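Oxidoreductase, zinc-binding dehydrogenase family (Myxococcus xanthus, PDB 5K1S) acts as a zinc-binding medium-chain reductase in an alternative route to isovaleryl coenzyme A, probably using NADP as cofactor. Local coordinates at residues 49-57 against 353-361; 56-65 against 341-349. All blocks are in the same frame, centred on the assembly; numbering follows the deposited sequence.

Contact 1: residues 49-57 against 353-361; sequences LRVHACGVC and GRLVLVPPE. With ZN (zinc ion), chain F.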
ATOM      1  N   LEU A  49     -33.259  17.042  -7.112  1.00 50.29           N
ATOM      2  CA  LEU A  49     -32.731  17.868  -6.039  1.00 50.40           C
ATOM      3  C   LEU A  49     -32.867  19.345  -6.378  1.00 50.71           C
ATOM      4  O   LEU A  49     -32.749  19.750  -7.538  1.00 50.24           O
ATOM      5  CB  LEU A  49     -31.257  17.551  -5.770  1.00 49.51           C
ATOM      6  CG  LEU A  49     -30.948  16.270  -4.998  1.00 49.77           C
ATOM      7  CD1 LEU A  49     -29.449  16.039  -4.972  1.00 49.11           C
ATOM      8  CD2 LEU A  49     -31.499  16.339  -3.580  1.00 51.04           C
ATOM      9  N   ARG A  50     -33.119  20.144  -5.346  1.00 66.68           N
ATOM     10  CA  ARG A  50     -33.121  21.600  -5.450  1.00 67.70           C
ATOM     11  C   ARG A  50     -31.804  22.073  -4.851  1.00 67.39           C
ATOM     12  O   ARG A  50     -31.657  22.155  -3.629  1.00 68.43           O
ATOM     13  CB  ARG A  50     -34.328  22.193  -4.732  1.00 69.91           C
ATOM     14  CG  ARG A  50     -34.695  23.604  -5.166  1.00 71.57           C
ATOM     15  CD  ARG A  50     -33.869  24.664  -4.459  1.00 72.67           C
ATOM     16  NE  ARG A  50     -34.650  25.877  -4.226  1.00 75.59           N
ATOM     17  CZ  ARG A  50     -35.411  26.091  -3.155  1.00 77.67           C
ATOM     18  NH1 ARG A  50     -35.503  25.174  -2.197  1.00 77.15           N
ATOM     19  NH2 ARG A  50     -36.087  27.227  -3.038  1.00 80.65           N
ATOM     20  N   VAL A  51     -30.839  22.370  -5.717  1.00 47.05           N
ATOM     21  CA  VAL A  51     -29.478  22.635  -5.271  1.00 46.89           C
ATOM     22  C   VAL A  51     -29.438  23.976  -4.554  1.00 48.88           C
ATOM     23  O   VAL A  51     -29.775  25.017  -5.131  1.00 49.77           O
ATOM     24  CB  VAL A  51     -28.501  22.613  -6.454  1.00 45.52           C
ATOM     25  CG1 VAL A  51     -27.066  22.764  -5.961  1.00 45.70           C
ATOM     26  CG2 VAL A  51     -28.663  21.327  -7.260  1.00 44.12           C
ATOM     27  N   HIS A  52     -29.025  23.954  -3.287  1.00 49.19           N
ATOM     28  CA  HIS A  52     -28.803  25.175  -2.526  1.00 51.50           C
ATOM     29  C   HIS A  52     -27.351  25.627  -2.550  1.00 51.32           C
ATOM     30  O   HIS A  52     -27.082  26.807  -2.300  1.00 53.36           O
ATOM     31  CB  HIS A  52     -29.240  24.982  -1.068  1.00 53.26           C
ATOM     32  CG  HIS A  52     -30.723  24.919  -0.885  1.00 54.37           C
ATOM     33  ND1 HIS A  52     -31.495  26.040  -0.669  1.00 56.97           N
ATOM     34  CD2 HIS A  52     -31.577  23.868  -0.888  1.00 53.55           C
ATOM     35  CE1 HIS A  52     -32.760  25.682  -0.544  1.00 57.57           C
ATOM     36  NE2 HIS A  52     -32.837  24.369  -0.672  1.00 55.49           N
ATOM     37  N   ALA A  53     -26.421  24.724  -2.845  1.00 46.77           N
ATOM     38  CA  ALA A  53     -25.008  25.062  -2.883  1.00 46.62           C
ATOM     39  C   ALA A  53     -24.258  23.940  -3.585  1.00 44.19           C
ATOM     40  O   ALA A  53     -24.666  22.775  -3.529  1.00 43.15           O
ATOM     41  CB  ALA A  53     -24.449  25.281  -1.473  1.00 48.53           C
ATOM     42  N   CYS A  54     -23.164  24.303  -4.253  1.00 48.08           N
ATOM     43  CA  CYS A  54     -22.287  23.326  -4.887  1.00 46.19           C
ATOM     44  C   CYS A  54     -20.847  23.763  -4.691  1.00 47.08           C
ATOM     45  O   CYS A  54     -20.462  24.855  -5.123  1.00 48.13           O
ATOM     46  CB  CYS A  54     -22.591  23.170  -6.377  1.00 44.52           C
ATOM     47  SG  CYS A  54     -21.552  21.925  -7.179  1.00 42.64           S
ATOM     48  N   GLY A  55     -20.054  22.910  -4.051  1.00 45.06           N
ATOM     49  CA  GLY A  55     -18.663  23.232  -3.825  1.00 45.84           C
ATOM     50  C   GLY A  55     -17.866  23.240  -5.116  1.00 44.48           C
ATOM     51  O   GLY A  55     -18.114  22.462  -6.038  1.00 42.83           O
ATOM     52  N   VAL A  56     -16.894  24.144  -5.175  1.00 54.72           N
ATOM     53  CA  VAL A  56     -15.983  24.240  -6.309  1.00 53.82           C
ATOM     54  C   VAL A  56     -14.739  23.432  -5.965  1.00 53.72           C
ATOM     55  O   VAL A  56     -13.990  23.783  -5.049  1.00 55.65           O
ATOM     56  CB  VAL A  56     -15.628  25.697  -6.627  1.00 55.68           C
ATOM     57  CG1 VAL A  56     -14.708  25.769  -7.845  1.00 54.82           C
ATOM     58  CG2 VAL A  56     -16.892  26.514  -6.858  1.00 56.47           C
ATOM     59  N   CYS A  57     -14.524  22.344  -6.698  1.00 57.40           N
ATOM     60  CA  CYS A  57     -13.368  21.479  -6.520  1.00 57.46           C
ATOM     61  C   CYS A  57     -12.447  21.615  -7.726  1.00 56.85           C
ATOM     62  O   CYS A  57     -12.916  21.712  -8.863  1.00 55.69           O
ATOM     63  CB  CYS A  57     -13.809  20.022  -6.349  1.00 56.52           C
ATOM     64  SG  CYS A  57     -12.462  18.846  -6.179  1.00 57.06           S
ATOM     65  N   GLY A 353      -8.938  27.963   1.334  1.00129.52           N
ATOM     66  CA  GLY A 353     -10.173  27.433   1.859  1.00128.43           C
ATOM     67  C   GLY A 353     -11.007  26.853   0.741  1.00122.73           C
ATOM     68  O   GLY A 353     -10.497  26.544  -0.335  1.00120.35           O
ATOM     69  N   ARG A 354     -12.302  26.713   0.999  1.00 97.25           N
ATOM     70  CA  ARG A 354     -13.230  26.118   0.049  1.00 90.93           C
ATOM     71  C   ARG A 354     -14.182  27.180  -0.484  1.00 87.15           C
ATOM     72  O   ARG A 354     -14.715  27.987   0.286  1.00 88.51           O
ATOM     73  CB  ARG A 354     -14.016  24.976   0.699  1.00 90.14           C
ATOM     74  CG  ARG A 354     -13.328  23.620   0.604  1.00 91.12           C
ATOM     75  CD  ARG A 354     -13.350  23.086  -0.825  1.00 86.21           C
ATOM     76  NE  ARG A 354     -12.638  21.816  -0.963  1.00 87.12           N
ATOM     77  CZ  ARG A 354     -11.349  21.697  -1.275  1.00 89.53           C
ATOM     78  NH1 ARG A 354     -10.598  22.773  -1.487  1.00 91.42           N
ATOM     79  NH2 ARG A 354     -10.803  20.491  -1.378  1.00 90.09           N
ATOM     80  N   LEU A 355     -14.383  27.175  -1.798  1.00 68.24           N
ATOM     81  CA  LEU A 355     -15.335  28.056  -2.456  1.00 64.92           C
ATOM     82  C   LEU A 355     -16.644  27.315  -2.692  1.00 61.11           C
ATOM     83  O   LEU A 355     -16.666  26.094  -2.864  1.00 59.66           O
ATOM     84  CB  LEU A 355     -14.780  28.566  -3.786  1.00 63.14           C
ATOM     85  CG  LEU A 355     -13.494  29.389  -3.693  1.00 66.88           C
ATOM     86  CD1 LEU A 355     -12.925  29.636  -5.081  1.00 64.88           C
ATOM     87  CD2 LEU A 355     -13.747  30.707  -2.970  1.00 69.31           C
ATOM     88  N   VAL A 356     -17.739  28.070  -2.700  1.00 64.80           N
ATOM     89  CA  VAL A 356     -19.076  27.504  -2.836  1.00 62.18           C
ATOM     90  C   VAL A 356     -19.868  28.360  -3.810  1.00 60.75           C
ATOM     91  O   VAL A 356     -19.856  29.592  -3.714  1.00 62.88           O
ATOM     92  CB  VAL A 356     -19.799  27.423  -1.478  1.00 64.23           C
ATOM     93  CG1 VAL A 356     -21.206  26.874  -1.652  1.00 61.87           C
ATOM     94  CG2 VAL A 356     -19.008  26.558  -0.504  1.00 66.53           C
ATOM     95  N   LEU A 357     -20.559  27.711  -4.743  1.00 64.02           N
ATOM     96  CA  LEU A 357     -21.470  28.383  -5.658  1.00 63.68           C
ATOM     97  C   LEU A 357     -22.897  28.228  -5.146  1.00 64.45           C
ATOM     98  O   LEU A 357     -23.348  27.109  -4.877  1.00 62.61           O
ATOM     99  CB  LEU A 357     -21.348  27.815  -7.073  1.00 60.64           C
ATOM    100  CG  LEU A 357     -20.011  28.051  -7.776  1.00 60.18           C
ATOM    101  CD1 LEU A 357     -19.972  27.311  -9.106  1.00 58.10           C
ATOM    102  CD2 LEU A 357     -19.756  29.538  -7.986  1.00 62.31           C
ATOM    103  N   VAL A 358     -23.597  29.349  -5.012  1.00 58.86           N
ATOM    104  CA  VAL A 358     -24.963  29.383  -4.502  1.00 59.95           C
ATOM    105  C   VAL A 358     -25.886  29.706  -5.676  1.00 60.04           C
ATOM    106  O   VAL A 358     -25.859  30.835  -6.186  1.00 62.83           O
ATOM    107  CB  VAL A 358     -25.117  30.416  -3.379  1.00 63.82           C
ATOM    108  CG1 VAL A 358     -26.533  30.384  -2.821  1.00 63.74           C
ATOM    109  CG2 VAL A 358     -24.101  30.155  -2.279  1.00 64.87           C
ATOM    110  N   PRO A 359     -26.709  28.764  -6.145  1.00 54.89           N
ATOM    111  CA  PRO A 359     -27.629  29.086  -7.233  1.00 55.96           C
ATOM    112  C   PRO A 359     -28.665  30.097  -6.776  1.00 59.32           C
ATOM    113  O   PRO A 359     -28.988  30.175  -5.580  1.00 59.87           O
ATOM    114  CB  PRO A 359     -28.276  27.729  -7.567  1.00 54.61           C
ATOM    115  CG  PRO A 359     -27.370  26.706  -6.985  1.00 52.20           C
ATOM    116  CD  PRO A 359     -26.776  27.341  -5.773  1.00 52.41           C
ATOM    117  N   PRO A 360     -29.214  30.891  -7.692  1.00 60.81           N
ATOM    118  CA  PRO A 360     -30.290  31.816  -7.315  1.00 64.64           C
ATOM    119  C   PRO A 360     -31.580  31.064  -7.025  1.00 65.73           C
ATOM    120  O   PRO A 360     -31.736  29.882  -7.340  1.00 63.89           O
ATOM    121  CB  PRO A 360     -30.427  32.720  -8.541  1.00 67.19           C
ATOM    122  CG  PRO A 360     -29.962  31.876  -9.676  1.00 64.72           C
ATOM    123  CD  PRO A 360     -28.877  30.995  -9.123  1.00 60.69           C
ATOM    124  N   GLU A 361     -32.519  31.775  -6.411  1.00 84.27           N
ATOM    125  CA  GLU A 361     -33.806  31.188  -6.054  1.00 86.02           C
ATOM    126  C   GLU A 361     -34.754  31.181  -7.248  1.00 89.09           C
ATOM    127  O   GLU A 361     -35.485  30.214  -7.463  1.00 89.38           O
ATOM    128  CB  GLU A 361     -34.437  31.951  -4.890  1.00 89.16           C
ATOM    129  CG  GLU A 361     -33.607  31.927  -3.619  1.00 86.83           C
ATOM    130  CD  GLU A 361     -34.329  32.547  -2.439  1.00 90.19           C
ATOM    131  OE1 GLU A 361     -35.414  33.132  -2.641  1.00 94.60           O
ATOM    132  OE2 GLU A 361     -33.811  32.443  -1.306  1.00 88.86           O
TER
HETATM  133 ZN    ZN F 402     -13.910  16.904  -5.609  1.00 70.31          ZN
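Cys54 and Leu357 face each other as a hydrogen-bonded antiparallel pair, joining residues 53-56 to the last strand of the chain, 354-358, in the GroES-like catalytic domain of a medium-chain reductase. Cys54 N gives its hydrogen to Leu357 O at 2.9 Å, and Leu357 N returns a bond to Cys54 O, also at 2.9 Å. Two residues on, Val56 N reaches Leu355 O at 3.0 Å with an almost straight N-H (177°). The short strands run at 145°, so they diverge from strict antiparallel. Between these pairs Gly55 faces Val356 as a non-hydrogen-bonded pair and adds no side chain on the face to which Val356 points. Beside it the small Ala53 leaves room for the beta-branched Val356, and Ala53 CB rests on Val356 CG1 at 3.6 Å. On the face of Cys54 and Leu357, Val56 places CG2 beside its own backbone N, opposite the carbonyl carbon, and this branch lies against Leu357 CG at 3.6 Å; helix 339-347 backs this apolar face. Where the strand turns a corner, Pro359 fills the angle. Its CG meets Val51 CG1 at 4.1 Å, the valine set nearly perpendicular to the proline, and its CD lies 3.5 Å from His52 O. With an alanine here, the ring carbons under Val51 and His52 would be gone, which would probably open a gap at the corner and leave the chain end freer to turn. The corner itself is a classic beta bulge, His52 and Ala53 both facing Ala82 of strand 80-88, while Trp158 stacks on the His52 ring. Beyond the other end, Cys57 SG binds a zinc ion at 2.5 Å, alongside His79 and Cys166.

Contact 2: residues 56-65 against 341-349; sequences VCYHDVINRR and KAHFRLENR. With ZN (zinc ion), chain F.
His343 and Arg64 reach alongside one another from the two helices, and Arg64 NE donates to His343 ND1, 3.1 Å away. Arg64 starts extended, with CG anti to the backbone N (chi1 174°), and then bends at chi3 (53°), which turns the guanidinium so that the histidine nitrogen lies in its plane, at the edge. Since ND1 accepts, the ring proton probably sits on NE2, which is hydrogen-bonded to Tyr138 OH; a histidine suits this buried place because its two nitrogens can serve two different partners. Val61 CG2 lies over one face of the ring, and Asp60 CB is 4.0 Å from His343 CE1. These residues belong to helices 58-64 and 341-347, which cross at -108° with their axes 10.0 Å apart. The first helix opens with a capping box: Cys57 N donates to Asp60 OD2 at 3.1 Å, and Cys57 SG, one of three protein ligands of the zinc ion, weakly accepts from His59 N. Against this end Leu346 inserts a single branch. With its CG anti to the backbone N, Leu346 CD2 comes within 3.9 Å of Val56 CG1 and also touches Tyr58 N and Val61 CG2; the forked apolar end of leucine lets one methyl sit between the two valines and the start of the helix. Further along its helix, Glu347, extended beyond CG, forms salt bridges with both arginines through OE2. Arg65 NH2 donates to Glu347 OE2 at 2.9 Å, from above the carboxylate plane, whereas the distance modelled to Arg64 is doubtful. Val61 CG1 packs under the centre of the Arg65 guanidinium, 3.7 Å from its plane.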
ATOM      1  N   VAL A  56     -16.894  24.144  -5.175  1.00 54.72           N
ATOM      2  CA  VAL A  56     -15.983  24.240  -6.309  1.00 53.82           C
ATOM      3  C   VAL A  56     -14.739  23.432  -5.965  1.00 53.72           C
ATOM      4  O   VAL A  56     -13.990  23.783  -5.049  1.00 55.65           O
ATOM      5  CB  VAL A  56     -15.628  25.697  -6.627  1.00 55.68           C
ATOM      6  CG1 VAL A  56     -14.708  25.769  -7.845  1.00 54.82           C
ATOM      7  CG2 VAL A  56     -16.892  26.514  -6.858  1.00 56.47           C
ATOM      8  N   CYS A  57     -14.524  22.344  -6.698  1.00 57.40           N
ATOM      9  CA  CYS A  57     -13.368  21.479  -6.520  1.00 57.46           C
ATOM     10  C   CYS A  57     -12.447  21.615  -7.726  1.00 56.85           C
ATOM     11  O   CYS A  57     -12.916  21.712  -8.863  1.00 55.69           O
ATOM     12  CB  CYS A  57     -13.809  20.022  -6.349  1.00 56.52           C
ATOM     13  SG  CYS A  57     -12.462  18.846  -6.179  1.00 57.06           S
ATOM     14  N   TYR A  58     -11.133  21.630  -7.476  1.00 57.70           N
ATOM     15  CA  TYR A  58     -10.182  21.771  -8.575  1.00 57.41           C
ATOM     16  C   TYR A  58     -10.405  20.709  -9.641  1.00 55.89           C
ATOM     17  O   TYR A  58     -10.094  20.929 -10.817  1.00 55.44           O
ATOM     18  CB  TYR A  58      -8.746  21.698  -8.056  1.00 58.86           C
ATOM     19  CG  TYR A  58      -7.714  21.914  -9.139  1.00 58.82           C
ATOM     20  CD1 TYR A  58      -7.353  23.195  -9.534  1.00 59.77           C
ATOM     21  CD2 TYR A  58      -7.107  20.838  -9.772  1.00 58.20           C
ATOM     22  CE1 TYR A  58      -6.415  23.399 -10.527  1.00 59.88           C
ATOM     23  CE2 TYR A  58      -6.166  21.033 -10.767  1.00 58.38           C
ATOM     24  CZ  TYR A  58      -5.824  22.315 -11.138  1.00 59.10           C
ATOM     25  OH  TYR A  58      -4.886  22.516 -12.128  1.00 59.41           O
ATOM     26  N   HIS A  59     -10.931  19.548  -9.244  1.00 41.04           N
ATOM     27  CA  HIS A  59     -11.401  18.563 -10.211  1.00 40.54           C
ATOM     28  C   HIS A  59     -12.265  19.221 -11.281  1.00 40.37           C
ATOM     29  O   HIS A  59     -12.177  18.875 -12.464  1.00 40.28           O
ATOM     30  CB  HIS A  59     -12.180  17.473  -9.470  1.00 40.51           C
ATOM     31  CG  HIS A  59     -12.579  16.309 -10.323  1.00 40.37           C
ATOM     32  ND1 HIS A  59     -11.742  15.240 -10.560  1.00 40.92           N
ATOM     33  CD2 HIS A  59     -13.734  16.034 -10.975  1.00 40.22           C
ATOM     34  CE1 HIS A  59     -12.360  14.360 -11.327  1.00 40.88           C
ATOM     35  NE2 HIS A  59     -13.571  14.818 -11.592  1.00 40.29           N
ATOM     36  N   ASP A  60     -13.101  20.186 -10.880  1.00 44.46           N
ATOM     37  CA  ASP A  60     -13.961  20.880 -11.836  1.00 43.93           C
ATOM     38  C   ASP A  60     -13.141  21.667 -12.849  1.00 44.29           C
ATOM     39  O   ASP A  60     -13.532  21.787 -14.014  1.00 44.01           O
ATOM     40  CB  ASP A  60     -14.921  21.817 -11.100  1.00 44.33           C
ATOM     41  CG  ASP A  60     -15.835  21.083 -10.137  1.00 44.07           C
ATOM     42  OD1 ASP A  60     -16.118  19.887 -10.369  1.00 43.46           O
ATOM     43  OD2 ASP A  60     -16.273  21.707  -9.148  1.00 44.86           O
ATOM     44  N   VAL A  61     -12.012  22.233 -12.416  1.00 49.98           N
ATOM     45  CA  VAL A  61     -11.131  22.942 -13.341  1.00 50.55           C
ATOM     46  C   VAL A  61     -10.642  21.992 -14.425  1.00 50.06           C
ATOM     47  O   VAL A  61     -10.752  22.275 -15.623  1.00 50.08           O
ATOM     48  CB  VAL A  61      -9.952  23.577 -12.579  1.00 51.92           C
ATOM     49  CG1 VAL A  61      -8.968  24.226 -13.549  1.00 52.63           C
ATOM     50  CG2 VAL A  61     -10.456  24.597 -11.568  1.00 53.10           C
ATOM     51  N   ILE A  62     -10.090  20.849 -14.014  1.00 43.59           N
ATOM     52  CA  ILE A  62      -9.609  19.862 -14.974  1.00 43.61           C
ATOM     53  C   ILE A  62     -10.733  19.474 -15.923  1.00 43.05           C
ATOM     54  O   ILE A  62     -10.549  19.407 -17.144  1.00 43.38           O
ATOM     55  CB  ILE A  62      -9.041  18.633 -14.239  1.00 43.99           C
ATOM     56  CG1 ILE A  62      -7.953  19.050 -13.242  1.00 44.86           C
ATOM     57  CG2 ILE A  62      -8.468  17.634 -15.234  1.00 44.41           C
ATOM     58  CD1 ILE A  62      -7.526  17.943 -12.302  1.00 45.57           C
ATOM     59  N   ASN A  63     -11.921  19.229 -15.371  1.00 39.98           N
ATOM     60  CA  ASN A  63     -13.079  18.888 -16.190  1.00 39.95           C
ATOM     61  C   ASN A  63     -13.363  19.980 -17.213  1.00 40.15           C
ATOM     62  O   ASN A  63     -13.598  19.694 -18.394  1.00 40.31           O
ATOM     63  CB  ASN A  63     -14.291  18.660 -15.282  1.00 39.82           C
ATOM     64  CG  ASN A  63     -15.466  18.034 -16.009  1.00 39.85           C
ATOM     65  OD1 ASN A  63     -15.328  17.507 -17.110  1.00 39.99           O
ATOM     66  ND2 ASN A  63     -16.631  18.080 -15.381  1.00 39.81           N
ATOM     67  N   ARG A  64     -13.331  21.242 -16.781  1.00 50.93           N
ATOM     68  CA  ARG A  64     -13.651  22.344 -17.682  1.00 51.55           C
ATOM     69  C   ARG A  64     -12.694  22.408 -18.865  1.00 52.28           C
ATOM     70  O   ARG A  64     -13.090  22.825 -19.959  1.00 52.93           O
ATOM     71  CB  ARG A  64     -13.630  23.670 -16.922  1.00 52.08           C
ATOM     72  CG  ARG A  64     -13.803  24.885 -17.818  1.00 53.16           C
ATOM     73  CD  ARG A  64     -13.804  26.185 -17.041  1.00 54.17           C
ATOM     74  NE  ARG A  64     -12.633  26.335 -16.179  1.00 54.52           N
ATOM     75  CZ  ARG A  64     -11.397  26.539 -16.613  1.00 55.03           C
ATOM     76  NH1 ARG A  64     -11.137  26.600 -17.911  1.00 55.21           N
ATOM     77  NH2 ARG A  64     -10.407  26.669 -15.741  1.00 55.64           N
ATOM     78  N   ARG A  65     -11.436  22.014 -18.668  1.00 49.74           N
ATOM     79  CA  ARG A  65     -10.434  22.087 -19.725  1.00 50.60           C
ATOM     80  C   ARG A  65     -10.559  20.966 -20.746  1.00 50.94           C
ATOM     81  O   ARG A  65      -9.788  20.946 -21.712  1.00 51.89           O
ATOM     82  CB  ARG A  65      -9.028  22.064 -19.120  1.00 50.90           C
ATOM     83  CG  ARG A  65      -8.658  23.326 -18.363  1.00 51.31           C
ATOM     84  CD  ARG A  65      -7.301  23.198 -17.691  1.00 51.85           C
ATOM     85  NE  ARG A  65      -6.973  24.382 -16.900  1.00 52.69           N
ATOM     86  CZ  ARG A  65      -6.060  24.411 -15.935  1.00 53.41           C
ATOM     87  NH1 ARG A  65      -5.377  23.317 -15.619  1.00 53.24           N
ATOM     88  NH2 ARG A  65      -5.835  25.539 -15.273  1.00 54.65           N
ATOM     89  N   LYS A 341     -15.345  33.350 -12.341  1.00 73.45           N
ATOM     90  CA  LYS A 341     -14.495  34.002 -11.351  1.00 76.04           C
ATOM     91  C   LYS A 341     -14.006  33.006 -10.308  1.00 75.34           C
ATOM     92  O   LYS A 341     -12.844  33.057  -9.886  1.00 77.37           O
ATOM     93  CB  LYS A 341     -15.254  35.146 -10.679  1.00 78.24           C
ATOM     94  CG  LYS A 341     -15.811  36.177 -11.645  1.00 79.76           C
ATOM     95  CD  LYS A 341     -16.366  37.386 -10.906  1.00 83.10           C
ATOM     96  CE  LYS A 341     -16.952  38.411 -11.865  1.00 85.31           C
ATOM     97  NZ  LYS A 341     -17.401  39.642 -11.158  1.00 89.44           N
ATOM     98  N   ALA A 342     -14.878  32.089  -9.884  1.00 60.97           N
ATOM     99  CA  ALA A 342     -14.493  31.104  -8.878  1.00 60.91           C
ATOM    100  C   ALA A 342     -13.324  30.255  -9.363  1.00 60.89           C
ATOM    101  O   ALA A 342     -12.344  30.055  -8.636  1.00 63.52           O
ATOM    102  CB  ALA A 342     -15.691  30.224  -8.524  1.00 58.67           C
ATOM    103  N   HIS A 343     -13.412  29.743 -10.593  1.00 54.49           N
ATOM    104  CA  HIS A 343     -12.324  28.931 -11.132  1.00 54.73           C
ATOM    105  C   HIS A 343     -11.040  29.738 -11.249  1.00 55.89           C
ATOM    106  O   HIS A 343      -9.956  29.249 -10.908  1.00 56.66           O
ATOM    107  CB  HIS A 343     -12.712  28.358 -12.494  1.00 54.00           C
ATOM    108  CG  HIS A 343     -13.698  27.242 -12.410  1.00 53.13           C
ATOM    109  ND1 HIS A 343     -13.741  26.215 -13.325  1.00 52.75           N
ATOM    110  CD2 HIS A 343     -14.679  26.991 -11.514  1.00 52.70           C
ATOM    111  CE1 HIS A 343     -14.708  25.378 -12.997  1.00 52.16           C
ATOM    112  NE2 HIS A 343     -15.292  25.826 -11.900  1.00 52.09           N
ATOM    113  N   PHE A 344     -11.138  30.970 -11.748  1.00 58.53           N
ATOM    114  CA  PHE A 344      -9.955  31.816 -11.854  1.00 61.91           C
ATOM    115  C   PHE A 344      -9.268  31.948 -10.501  1.00 64.82           C
ATOM    116  O   PHE A 344      -8.050  31.768 -10.389  1.00 67.63           O
ATOM    117  CB  PHE A 344     -10.339  33.188 -12.405  1.00 62.93           C
ATOM    118  CG  PHE A 344      -9.161  34.047 -12.768  1.00 66.54           C
ATOM    119  CD1 PHE A 344      -8.502  34.789 -11.801  1.00 70.31           C
ATOM    120  CD2 PHE A 344      -8.711  34.110 -14.077  1.00 66.58           C
ATOM    121  CE1 PHE A 344      -7.415  35.575 -12.133  1.00 74.19           C
ATOM    122  CE2 PHE A 344      -7.625  34.897 -14.414  1.00 70.19           C
ATOM    123  CZ  PHE A 344      -6.978  35.630 -13.441  1.00 74.08           C
ATOM    124  N   ARG A 345     -10.039  32.261  -9.457  1.00 71.30           N
ATOM    125  CA  ARG A 345      -9.477  32.313  -8.111  1.00 75.01           C
ATOM    126  C   ARG A 345      -8.808  30.994  -7.752  1.00 76.18           C
ATOM    127  O   ARG A 345      -7.673  30.968  -7.263  1.00 80.68           O
ATOM    128  CB  ARG A 345     -10.571  32.641  -7.095  1.00 74.87           C
ATOM    129  CG  ARG A 345     -11.094  34.064  -7.157  1.00 75.42           C
ATOM    130  CD  ARG A 345     -12.135  34.306  -6.070  1.00 75.82           C
ATOM    131  NE  ARG A 345     -11.601  34.052  -4.733  1.00 79.21           N
ATOM    132  CZ  ARG A 345     -12.325  34.068  -3.618  1.00 80.30           C
ATOM    133  NH1 ARG A 345     -13.626  34.325  -3.664  1.00 78.04           N
ATOM    134  NH2 ARG A 345     -11.745  33.824  -2.450  1.00 84.01           N
ATOM    135  N   LEU A 346      -9.502  29.881  -7.993  1.00 64.64           N
ATOM    136  CA  LEU A 346      -8.981  28.581  -7.587  1.00 66.04           C
ATOM    137  C   LEU A 346      -7.740  28.206  -8.389  1.00 67.18           C
ATOM    138  O   LEU A 346      -6.793  27.633  -7.840  1.00 70.69           O
ATOM    139  CB  LEU A 346     -10.071  27.518  -7.741  1.00 61.97           C
ATOM    140  CG  LEU A 346      -9.730  26.103  -7.272  1.00 63.13           C
ATOM    141  CD1 LEU A 346      -9.317  26.088  -5.806  1.00 68.00           C
ATOM    142  CD2 LEU A 346     -10.917  25.180  -7.499  1.00 59.21           C
ATOM    143  N   GLU A 347      -7.723  28.525  -9.685  1.00 86.33           N
ATOM    144  CA  GLU A 347      -6.571  28.189 -10.516  1.00 87.96           C
ATOM    145  C   GLU A 347      -5.315  28.899 -10.029  1.00 93.07           C
ATOM    146  O   GLU A 347      -4.262  28.276  -9.853  1.00 96.28           O
ATOM    147  CB  GLU A 347      -6.850  28.554 -11.975  1.00 85.66           C
ATOM    148  CG  GLU A 347      -7.762  27.590 -12.704  1.00 81.99           C
ATOM    149  CD  GLU A 347      -8.034  28.025 -14.129  1.00 80.58           C
ATOM    150  OE1 GLU A 347      -8.017  29.248 -14.393  1.00 81.31           O
ATOM    151  OE2 GLU A 347      -8.255  27.145 -14.987  1.00 79.19           O
ATOM    152  N   ASN A 348      -5.408  30.209  -9.809  1.00 76.56           N
ATOM    153  CA  ASN A 348      -4.253  31.030  -9.476  1.00 81.51           C
ATOM    154  C   ASN A 348      -3.909  31.003  -7.990  1.00 85.06           C
ATOM    155  O   ASN A 348      -3.177  31.883  -7.519  1.00 89.44           O
ATOM    156  CB  ASN A 348      -4.497  32.470  -9.936  1.00 81.71           C
ATOM    157  CG  ASN A 348      -4.704  32.570 -11.437  1.00 79.22           C
ATOM    158  OD1 ASN A 348      -5.796  32.889 -11.907  1.00 75.82           O
ATOM    159  ND2 ASN A 348      -3.651  32.293 -12.198  1.00 81.34           N
ATOM    160  N   ARG A 349      -4.416  30.021  -7.245  1.00112.13           N
ATOM    161  CA  ARG A 349      -4.079  29.840  -5.833  1.00115.56           C
ATOM    162  C   ARG A 349      -4.349  31.097  -5.009  1.00117.43           C
ATOM    163  O   ARG A 349      -3.798  31.262  -3.918  1.00121.67           O
ATOM    164  CB  ARG A 349      -2.618  29.405  -5.669  1.00120.46           C
TER
HETATM  165 ZN    ZN F 402     -13.910  16.904  -5.609  1.00 70.31          ZN

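Contacts 1 and 2 have centres 14 Å apart and are built from the same two regions of the chain, 49-65 and 341-361. Strand 46-56 runs directly into helix 58-64, and helix 339-347 leads into strand 354-358, so contact 2 is nested inside the loop that contact 1 closes. Val56 and Cys57 belong to both. The strand pairing and the helix pairing meet where Leu355 CD1 packs on Ala342 O, 3.6 Å away. The six-stranded parallel sheet of the Rossmann-like part lies within the enclosed chain, so the carboxyl-terminal residues return to complete the catalytic domain beside the zinc ion bound by Cys57.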